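Local coordinates for hypothetical protein (Clostridium sporogenes ATCC 15579, PDB 4QRK) that is of unknown function but folds as a right-handed beta-helix of the DUF2154 family and may take part in cell adhesion, at residues A[44-49]-A[72-77]; A[124-129]-A[135-140]; A[168-173]-A[182-187]. One frame throughout, in Å; residues are numbered along the deposited sequence. Where two conformers were deposited one is given.

Contact 1 (A[44-49]-A[72-77])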
loop_
_atom_site.group_PDB
_atom_site.type_symbol
_atom_site.label_atom_id
_atom_site.label_comp_id
_atom_site.label_asym_id
_atom_site.label_seq_id
_atom_site.Cartn_x
_atom_site.Cartn_y
_atom_site.Cartn_z
ATOM N N LYS A 44 10.857 0.651 16.129
ATOM C CA LYS A 44 12.009 0.811 15.243
ATOM C C LYS A 44 11.472 1.239 13.862
ATOM O O LYS A 44 10.355 1.707 13.764
ATOM C CB LYS A 44 12.823 -0.493 15.164
ATOM C CG LYS A 44 13.322 -1.078 16.538
ATOM C CD LYS A 44 14.100 -0.056 17.364
ATOM C CE LYS A 44 14.552 -0.641 18.729
ATOM N NZ LYS A 44 15.129 -2.024 18.572
ATOM N N LEU A 45 12.256 1.105 12.801
ATOM C CA LEU A 45 11.808 1.570 11.492
ATOM C C LEU A 45 10.702 0.669 10.919
ATOM O O LEU A 45 9.653 1.150 10.452
ATOM C CB LEU A 45 12.993 1.642 10.537
ATOM C CG LEU A 45 12.781 2.528 9.308
ATOM C CD1 LEU A 45 13.158 3.940 9.639
ATOM C CD2 LEU A 45 13.584 2.039 8.120
HETATM N N MSE A 46 10.959 -0.635 10.978
HETATM C CA MSE A 46 10.086 -1.658 10.441
HETATM C C MSE A 46 10.361 -2.972 11.157
HETATM O O MSE A 46 11.513 -3.254 11.515
HETATM C CB MSE A 46 10.384 -1.830 8.947
HETATM C CG MSE A 46 9.585 -2.899 8.241
HETATM SE SE MSE A 46 10.533 -4.605 7.978
HETATM C CE MSE A 46 9.077 -5.652 7.353
ATOM N N LYS A 47 9.308 -3.774 11.355
ATOM C CA LYS A 47 9.431 -5.128 11.832
ATOM C C LYS A 47 8.535 -5.941 10.940
ATOM O O LYS A 47 7.411 -5.538 10.609
ATOM C CB LYS A 47 8.986 -5.244 13.291
ATOM C CG LYS A 47 8.953 -6.690 13.789
ATOM C CD LYS A 47 8.441 -6.848 15.208
ATOM C CE LYS A 47 6.934 -6.633 15.333
ATOM N NZ LYS A 47 6.575 -5.313 16.002
ATOM N N GLY A 48 9.010 -7.096 10.534
ATOM C CA GLY A 48 8.190 -7.945 9.705
ATOM C C GLY A 48 8.313 -9.399 10.067
ATOM O O GLY A 48 9.377 -9.858 10.491
ATOM N N LYS A 49 7.208 -10.118 9.909
ATOM C CA LYS A 49 7.204 -11.574 9.960
ATOM C C LYS A 49 6.836 -12.140 8.578
ATOM O O LYS A 49 5.805 -11.779 7.996
ATOM C CB LYS A 49 6.196 -12.058 11.008
ATOM C CG LYS A 49 6.240 -13.576 11.210
ATOM C CD LYS A 49 5.147 -14.037 12.153
ATOM C CE LYS A 49 5.200 -15.533 12.381
ATOM N NZ LYS A 49 4.081 -16.009 13.235
ATOM N N LEU A 72 14.589 1.218 2.034
ATOM C CA LEU A 72 14.306 -0.142 2.473
ATOM C C LEU A 72 13.579 -0.865 1.365
ATOM O O LEU A 72 12.459 -0.502 0.991
ATOM C CB LEU A 72 13.466 -0.142 3.748
ATOM C CG LEU A 72 13.006 -1.471 4.388
ATOM C CD1 LEU A 72 14.083 -2.514 4.525
ATOM C CD2 LEU A 72 12.447 -1.160 5.725
ATOM N N GLU A 73 14.205 -1.921 0.876
ATOM C CA GLU A 73 13.616 -2.685 -0.181
ATOM C C GLU A 73 13.406 -4.126 0.252
ATOM O O GLU A 73 14.297 -4.776 0.778
ATOM C CB GLU A 73 14.509 -2.645 -1.410
ATOM C CG GLU A 73 13.927 -3.418 -2.563
ATOM C CD GLU A 73 14.742 -3.244 -3.815
ATOM O OE1 GLU A 73 15.882 -3.775 -3.877
ATOM O OE2 GLU A 73 14.241 -2.544 -4.716
ATOM N N ILE A 74 12.226 -4.643 -0.017
ATOM C CA ILE A 74 11.941 -6.033 0.310
ATOM C C ILE A 74 11.384 -6.665 -0.945
ATOM O O ILE A 74 10.387 -6.187 -1.502
ATOM C CB ILE A 74 10.933 -6.151 1.434
ATOM C CG1 ILE A 74 11.248 -5.137 2.538
ATOM C CG2 ILE A 74 10.898 -7.617 1.933
ATOM C CD1 ILE A 74 10.423 -5.297 3.785
ATOM N N SER A 75 12.023 -7.740 -1.393
ATOM C CA SER A 75 11.639 -8.396 -2.635
ATOM C C SER A 75 11.508 -9.902 -2.514
ATOM O O SER A 75 12.349 -10.541 -1.887
ATOM C CB SER A 75 12.654 -8.038 -3.717
ATOM O OG SER A 75 12.645 -6.641 -3.901
ATOM N N GLN A 76 10.407 -10.447 -3.072
ATOM C CA GLN A 76 10.208 -11.904 -3.222
ATOM C C GLN A 76 10.989 -12.248 -4.471
ATOM O O GLN A 76 10.755 -11.619 -5.513
ATOM C CB GLN A 76 8.725 -12.269 -3.467
ATOM C CG GLN A 76 8.401 -13.788 -3.383
ATOM C CD GLN A 76 6.922 -14.095 -3.773
ATOM O OE1 GLN A 76 6.128 -13.192 -3.948
ATOM N NE2 GLN A 76 6.575 -15.359 -3.895
ATOM N N PRO A 77 11.930 -13.206 -4.398
ATOM C CA PRO A 77 12.641 -13.562 -5.631
ATOM C C PRO A 77 11.639 -13.888 -6.748
ATOM O O PRO A 77 10.700 -14.705 -6.572
ATOM C CB PRO A 77 13.426 -14.837 -5.256
ATOM C CG PRO A 77 13.578 -14.795 -3.723
ATOM C CD PRO A 77 12.277 -14.091 -3.269
#
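M46 meets L72 and I74 across the interior of a right-handed beta-helix, where strand 46-52 of one sheet faces strand 69-75 of the other. The main chains are well separated, the nearest CA atoms being those of M46 and L72 at 9.1 Å, so the gap is bridged by side chains alone. M46, present as selenomethionine, can be followed outward. Its CB lies 3.9 Å from L72 CD2, and its CG is 4.2 Å from the same methyl, which places the root of the chain against the branch of L72, the two side chains roughly perpendicular. The chain then bends at chi2 (-100°), turning SE and CE along the strand toward G48 and away from L72. After the bend SE lies 4.2 Å from I74 CD1, and at the tip CE comes to 3.8 Å from that methyl, the side chains meeting end to end. L45 adds a looser contact: its CD2 lies 4.2 Å from L72 CD2, the two leucines lying alongside each other and pointing opposite ways. Both L45 and M46 can face inward because they form a classic beta bulge opposite V17 on the neighbouring strand 11-17. I95 and L97 of strand 91-98 also touch M46, while L27 and L29 of strand 24-32 flank L72 and I74. On its own strand, the selenomethionine methyl CE is only 3.4 Å from G48 CA.

Contact 2 (A[124-129]-A[135-140])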
loop_
_atom_site.group_PDB
_atom_site.type_symbol
_atom_site.label_atom_id
_atom_site.label_comp_id
_atom_site.label_asym_id
_atom_site.label_seq_id
_atom_site.Cartn_x
_atom_site.Cartn_y
_atom_site.Cartn_z
ATOM N N LYS A 124 3.596 10.218 3.259
ATOM C CA LYS A 124 3.746 11.288 2.257
ATOM C C LYS A 124 3.277 10.811 0.879
ATOM O O LYS A 124 2.655 11.544 0.130
ATOM C CB LYS A 124 5.202 11.746 2.119
ATOM C CG LYS A 124 5.896 12.110 3.420
ATOM C CD LYS A 124 5.284 13.314 4.120
ATOM C CE LYS A 124 5.451 13.176 5.630
ATOM N NZ LYS A 124 5.298 14.442 6.400
ATOM N N GLU A 125 3.634 9.597 0.513
ATOM C CA GLU A 125 3.277 9.151 -0.812
ATOM C C GLU A 125 3.113 7.667 -0.803
ATOM O O GLU A 125 3.823 6.967 -0.078
ATOM C CB GLU A 125 4.322 9.601 -1.854
ATOM C CG GLU A 125 3.949 9.177 -3.269
ATOM C CD GLU A 125 4.718 9.947 -4.344
ATOM O OE1 GLU A 125 5.520 10.831 -3.968
ATOM O OE2 GLU A 125 4.513 9.657 -5.553
ATOM N N LEU A 126 2.151 7.201 -1.589
ATOM C CA LEU A 126 1.894 5.782 -1.764
ATOM C C LEU A 126 1.656 5.521 -3.229
ATOM O O LEU A 126 0.861 6.218 -3.852
ATOM C CB LEU A 126 0.651 5.372 -1.017
ATOM C CG LEU A 126 0.210 3.915 -1.178
ATOM C CD1 LEU A 126 1.213 2.951 -0.548
ATOM C CD2 LEU A 126 -1.182 3.714 -0.567
ATOM N N ASN A 127 2.408 4.573 -3.774
ATOM C CA ASN A 127 2.229 4.080 -5.121
ATOM C C ASN A 127 2.051 2.582 -5.081
ATOM O O ASN A 127 2.922 1.860 -4.572
ATOM C CB ASN A 127 3.450 4.416 -5.992
ATOM C CG ASN A 127 3.483 5.872 -6.365
ATOM O OD1 ASN A 127 2.775 6.302 -7.275
ATOM N ND2 ASN A 127 4.244 6.655 -5.617
ATOM N N VAL A 128 0.933 2.109 -5.617
ATOM C CA VAL A 128 0.629 0.674 -5.618
ATOM C C VAL A 128 0.335 0.224 -7.018
ATOM O O VAL A 128 -0.515 0.820 -7.671
ATOM C CB VAL A 128 -0.644 0.399 -4.781
ATOM C CG1 VAL A 128 -1.040 -1.046 -4.843
ATOM C CG2 VAL A 128 -0.408 0.773 -3.337
ATOM N N GLY A 129 1.029 -0.810 -7.493
ATOM C CA GLY A 129 0.565 -1.550 -8.657
ATOM C C GLY A 129 0.161 -2.974 -8.287
ATOM O O GLY A 129 0.888 -3.652 -7.573
ATOM N N VAL A 135 -6.888 -4.983 -3.290
ATOM C CA VAL A 135 -6.241 -3.969 -2.486
ATOM C C VAL A 135 -7.277 -3.404 -1.506
ATOM O O VAL A 135 -8.366 -2.997 -1.922
ATOM C CB VAL A 135 -5.751 -2.807 -3.352
ATOM C CG1 VAL A 135 -5.241 -1.667 -2.491
ATOM C CG2 VAL A 135 -4.677 -3.259 -4.290
ATOM N N ASP A 136 -6.949 -3.385 -0.219
ATOM C CA ASP A 136 -7.817 -2.742 0.813
ATOM C C ASP A 136 -6.939 -1.868 1.671
ATOM O O ASP A 136 -6.029 -2.379 2.355
ATOM C CB ASP A 136 -8.525 -3.772 1.715
ATOM C CG ASP A 136 -9.554 -4.609 0.976
ATOM O OD1 ASP A 136 -9.173 -5.627 0.353
ATOM O OD2 ASP A 136 -10.756 -4.271 1.055
ATOM N N LEU A 137 -7.179 -0.559 1.638
ATOM C CA LEU A 137 -6.289 0.410 2.235
ATOM C C LEU A 137 -7.032 1.385 3.085
ATOM O O LEU A 137 -8.027 1.993 2.624
ATOM C CB LEU A 137 -5.619 1.259 1.156
ATOM C CG LEU A 137 -4.554 0.738 0.241
ATOM C CD1 LEU A 137 -4.257 1.806 -0.795
ATOM C CD2 LEU A 137 -3.347 0.446 1.094
ATOM N N ASP A 138 -6.566 1.532 4.314
ATOM C CA ASP A 138 -7.077 2.540 5.209
ATOM C C ASP A 138 -6.065 3.652 5.191
ATOM O O ASP A 138 -4.965 3.540 5.716
ATOM C CB ASP A 138 -7.286 2.008 6.616
ATOM C CG ASP A 138 -7.980 3.013 7.515
ATOM O OD1 ASP A 138 -7.855 4.250 7.261
ATOM O OD2 ASP A 138 -8.653 2.566 8.471
ATOM N N ILE A 139 -6.439 4.734 4.542
ATOM C CA ILE A 139 -5.612 5.936 4.567
ATOM C C ILE A 139 -6.459 7.069 5.106
ATOM O O ILE A 139 -6.513 8.146 4.539
ATOM C CB ILE A 139 -5.019 6.281 3.196
ATOM C CG1 ILE A 139 -6.061 6.152 2.120
ATOM C CG2 ILE A 139 -3.931 5.306 2.821
ATOM C CD1 ILE A 139 -5.637 6.818 0.797
ATOM N N SER A 140 -7.065 6.830 6.263
ATOM C CA SER A 140 -8.023 7.764 6.855
ATOM C C SER A 140 -7.404 8.571 8.010
ATOM O O SER A 140 -8.093 9.135 8.830
ATOM C CB SER A 140 -9.283 6.998 7.325
ATOM O OG SER A 140 -9.011 6.142 8.445
#
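D138 OD1, one residue past the L137 that touches L126 across the interior, is gripped by two groups of S140. The hydroxyl OG donates to the syn lone pair of OD1, at a short 2.5 Å, while the backbone N of S140 lies 2.9 Å from OD1 and meets it nearly along the C-O axis. The second bond is bent, with an angle of 137° at the hydrogen, and defines an Asx turn where strand 134-138 ends. The other oxygen, OD2, forms a salt bridge with K220, so both carboxylate oxygens of D138 are engaged. Inside, the contact is apolar. L126 CD2 and L137 CD1 reach toward each other tip to tip at 3.6 Å. In L126, with CG anti to the backbone N (chi1 176°) and chi2 at 67°, CD2 is the methyl that points across the gap between the sheets. This is the interior of a right-handed beta-helix: strands 123-130 and 134-138 follow each other in sequence and lie in its two facing sheets. Farther along, V128 CG1 and V135 CG2 are a looser 4.3 Å apart, and F114 of strand 113-117 touches both V135 and L137. On the outer surface of strand 123-130, N127 ND2 donates to E125 OE2 at 3.0 Å, with OE2 met from above the carboxylate plane. N127 OD1 accepts from N150 ND2, joining this strand to the neighbouring strand 147-153.

Contact 3 (A[168-173]-A[182-187]); sequences VKIKAE and NGFIVE
I170 and F184 are set roughly perpendicular to each other, and the aliphatic tip does the touching: I170 CD1 lies 3.8 Å from F184 CE2 and 4.1 Å from F184 CD2. The methyl approaches the CD2-CE2 bond obliquely. F184 has CG anti to its carbonyl carbon (chi1 -69°), a rotamer that swings the ring back toward strand 167-174. I217 of strand 215-219 touches both residues, so the pair continues the apolar interior. A second and quite different pairing lies nearer the surface. K169 is fully extended and runs out alongside strand 191-193 until NZ stands 4.3 Å from E187 OE1, too far for a salt bridge. The first bond of the E187 side chain is directed toward segment 168-173, and water fills the separation: one molecule accepts from K169 NZ at 2.8 Å and donates to E187 OE1 at 2.8 Å. A second water accepts from K169 NZ at 2.9 Å; its link to E187 OE2 is too short to be taken at face value. The direct ionic partner of E187 OE1 is K193, on the strand between the two segments, so the carboxylate is probably held mainly by that lysine and only indirectly by K169. Strand 185-187 is the outermost of its sheet, and just before it F184 packs on I217 and Q219 of strand 215-219, as would be consistent with a cap on one end of the beta-helix.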
loop_
_atom_site.group_PDB
_atom_site.type_symbol
_atom_site.label_atom_id
_atom_site.label_comp_id
_atom_site.label_asym_id
_atom_site.label_seq_id
_atom_site.Cartn_x
_atom_site.Cartn_y
_atom_site.Cartn_z
ATOM N N VAL A 168 -9.995 15.597 0.483
ATOM C CA VAL A 168 -9.680 14.495 -0.399
ATOM C C VAL A 168 -10.279 14.721 -1.795
ATOM O O VAL A 168 -11.449 15.131 -1.952
ATOM C CB VAL A 168 -10.243 13.167 0.205
ATOM C CG1 VAL A 168 -9.979 12.020 -0.687
ATOM C CG2 VAL A 168 -9.630 12.900 1.545
ATOM N N LYS A 169 -9.455 14.488 -2.807
ATOM C CA LYS A 169 -9.917 14.447 -4.185
ATOM C C LYS A 169 -9.419 13.183 -4.817
ATOM O O LYS A 169 -8.227 12.889 -4.736
ATOM C CB LYS A 169 -9.404 15.674 -4.948
ATOM C CG LYS A 169 -9.834 15.774 -6.397
ATOM C CD LYS A 169 -9.398 17.137 -6.915
ATOM C CE LYS A 169 -9.782 17.434 -8.340
ATOM N NZ LYS A 169 -9.594 18.909 -8.615
ATOM N N ILE A 170 -10.333 12.447 -5.453
ATOM C CA ILE A 170 -10.034 11.137 -6.048
ATOM C C ILE A 170 -10.403 11.160 -7.514
ATOM O O ILE A 170 -11.549 11.465 -7.876
ATOM C CB ILE A 170 -10.864 9.997 -5.440
ATOM C CG1 ILE A 170 -10.703 9.955 -3.923
ATOM C CG2 ILE A 170 -10.444 8.610 -6.044
ATOM C CD1 ILE A 170 -11.918 10.391 -3.213
ATOM N N LYS A 171 -9.440 10.867 -8.365
ATOM C CA LYS A 171 -9.745 10.565 -9.763
ATOM C C LYS A 171 -9.815 9.056 -9.884
ATOM O O LYS A 171 -8.831 8.366 -9.653
ATOM C CB LYS A 171 -8.699 11.185 -10.698
ATOM C CG LYS A 171 -8.944 10.899 -12.184
ATOM C CD LYS A 171 -7.942 11.651 -13.065
ATOM C CE LYS A 171 -8.347 11.632 -14.541
ATOM N NZ LYS A 171 -7.664 12.699 -15.350
ATOM N N ALA A 172 -10.996 8.537 -10.209
ATOM C CA ALA A 172 -11.187 7.083 -10.251
ATOM C C ALA A 172 -11.635 6.672 -11.637
ATOM O O ALA A 172 -12.715 7.075 -12.103
ATOM C CB ALA A 172 -12.184 6.620 -9.224
ATOM N N GLU A 173 -10.769 5.874 -12.269
ATOM C CA GLU A 173 -10.963 5.381 -13.624
ATOM C C GLU A 173 -10.978 3.857 -13.692
ATOM O O GLU A 173 -10.092 3.173 -13.158
ATOM C CB GLU A 173 -9.849 5.922 -14.504
ATOM C CG GLU A 173 -10.069 7.383 -14.842
ATOM C CD GLU A 173 -8.826 8.073 -15.326
ATOM O OE1 GLU A 173 -7.710 7.695 -14.886
ATOM O OE2 GLU A 173 -8.976 9.008 -16.140
ATOM N N ASN A 182 -20.328 6.285 -2.488
ATOM C CA ASN A 182 -21.454 6.962 -1.838
ATOM C C ASN A 182 -20.994 7.937 -0.738
ATOM O O ASN A 182 -20.117 7.644 0.078
ATOM C CB ASN A 182 -22.477 5.943 -1.320
ATOM C CG ASN A 182 -23.151 5.162 -2.452
ATOM O OD1 ASN A 182 -23.228 5.626 -3.597
ATOM N ND2 ASN A 182 -23.630 3.966 -2.132
ATOM N N GLY A 183 -21.566 9.125 -0.747
ATOM C CA GLY A 183 -21.248 10.110 0.264
ATOM C C GLY A 183 -20.173 11.069 -0.192
ATOM O O GLY A 183 -19.859 11.997 0.527
ATOM N N PHE A 184 -19.599 10.840 -1.376
ATOM C CA PHE A 184 -18.691 11.814 -1.972
ATOM C C PHE A 184 -19.373 12.712 -3.003
ATOM O O PHE A 184 -20.285 12.321 -3.719
ATOM C CB PHE A 184 -17.527 11.138 -2.668
ATOM C CG PHE A 184 -16.574 10.477 -1.745
ATOM C CD1 PHE A 184 -16.789 9.168 -1.341
ATOM C CD2 PHE A 184 -15.440 11.126 -1.315
ATOM C CE1 PHE A 184 -15.896 8.525 -0.502
ATOM C CE2 PHE A 184 -14.539 10.488 -0.463
ATOM C CZ PHE A 184 -14.782 9.175 -0.069
ATOM N N ILE A 185 -18.867 13.918 -3.102
ATOM C CA ILE A 185 -19.330 14.852 -4.121
ATOM C C ILE A 185 -18.829 14.382 -5.464
ATOM O O ILE A 185 -17.677 14.008 -5.591
ATOM C CB ILE A 185 -18.793 16.275 -3.810
ATOM C CG1 ILE A 185 -19.390 16.775 -2.493
ATOM C CG2 ILE A 185 -19.106 17.252 -4.928
ATOM C CD1 ILE A 185 -18.544 17.806 -1.806
ATOM N N VAL A 186 -19.698 14.384 -6.471
ATOM C CA VAL A 186 -19.320 13.939 -7.808
ATOM C C VAL A 186 -19.004 15.157 -8.638
ATOM O O VAL A 186 -19.789 16.062 -8.730
ATOM C CB VAL A 186 -20.447 13.124 -8.441
ATOM C CG1 VAL A 186 -20.068 12.653 -9.812
ATOM C CG2 VAL A 186 -20.755 11.927 -7.548
ATOM N N GLU A 187 -17.819 15.195 -9.200
ATOM C CA GLU A 187 -17.409 16.310 -10.028
ATOM C C GLU A 187 -17.153 15.749 -11.405
ATOM O O GLU A 187 -16.244 14.930 -11.607
ATOM C CB GLU A 187 -16.135 16.954 -9.468
ATOM C CG GLU A 187 -15.626 18.134 -10.269
ATOM C CD GLU A 187 -14.192 18.517 -9.930
ATOM O OE1 GLU A 187 -13.920 18.800 -8.740
ATOM O OE2 GLU A 187 -13.339 18.529 -10.860
HETATM O O HOH W 1 -11.824 20.107 -7.396
HETATM O O HOH W 2 -10.941 18.612 -11.193
#

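All three contacts belong to one beta-helix, spaced along it: contact 1 and contact 3 lie on opposite sides of the chain's centre, about 33 Å apart, centre to centre, and contact 2 is close to that centre. None touches another. Contacts 1 and 2 each span the same two facing sheets, their touching residues are all buried, and both rely on aliphatic side chains, with selenomethionine added in contact 1. Polar bonding in contact 2 is confined to groups within each segment or outside partners. Contact 3 differs: both its segments lie on strands of one sheet, the one that contacts 1 and 2 also reach, it is partly buried, and an isoleucine-phenylalanine contact stands beside a water-bridged pair of opposite charges at the periphery.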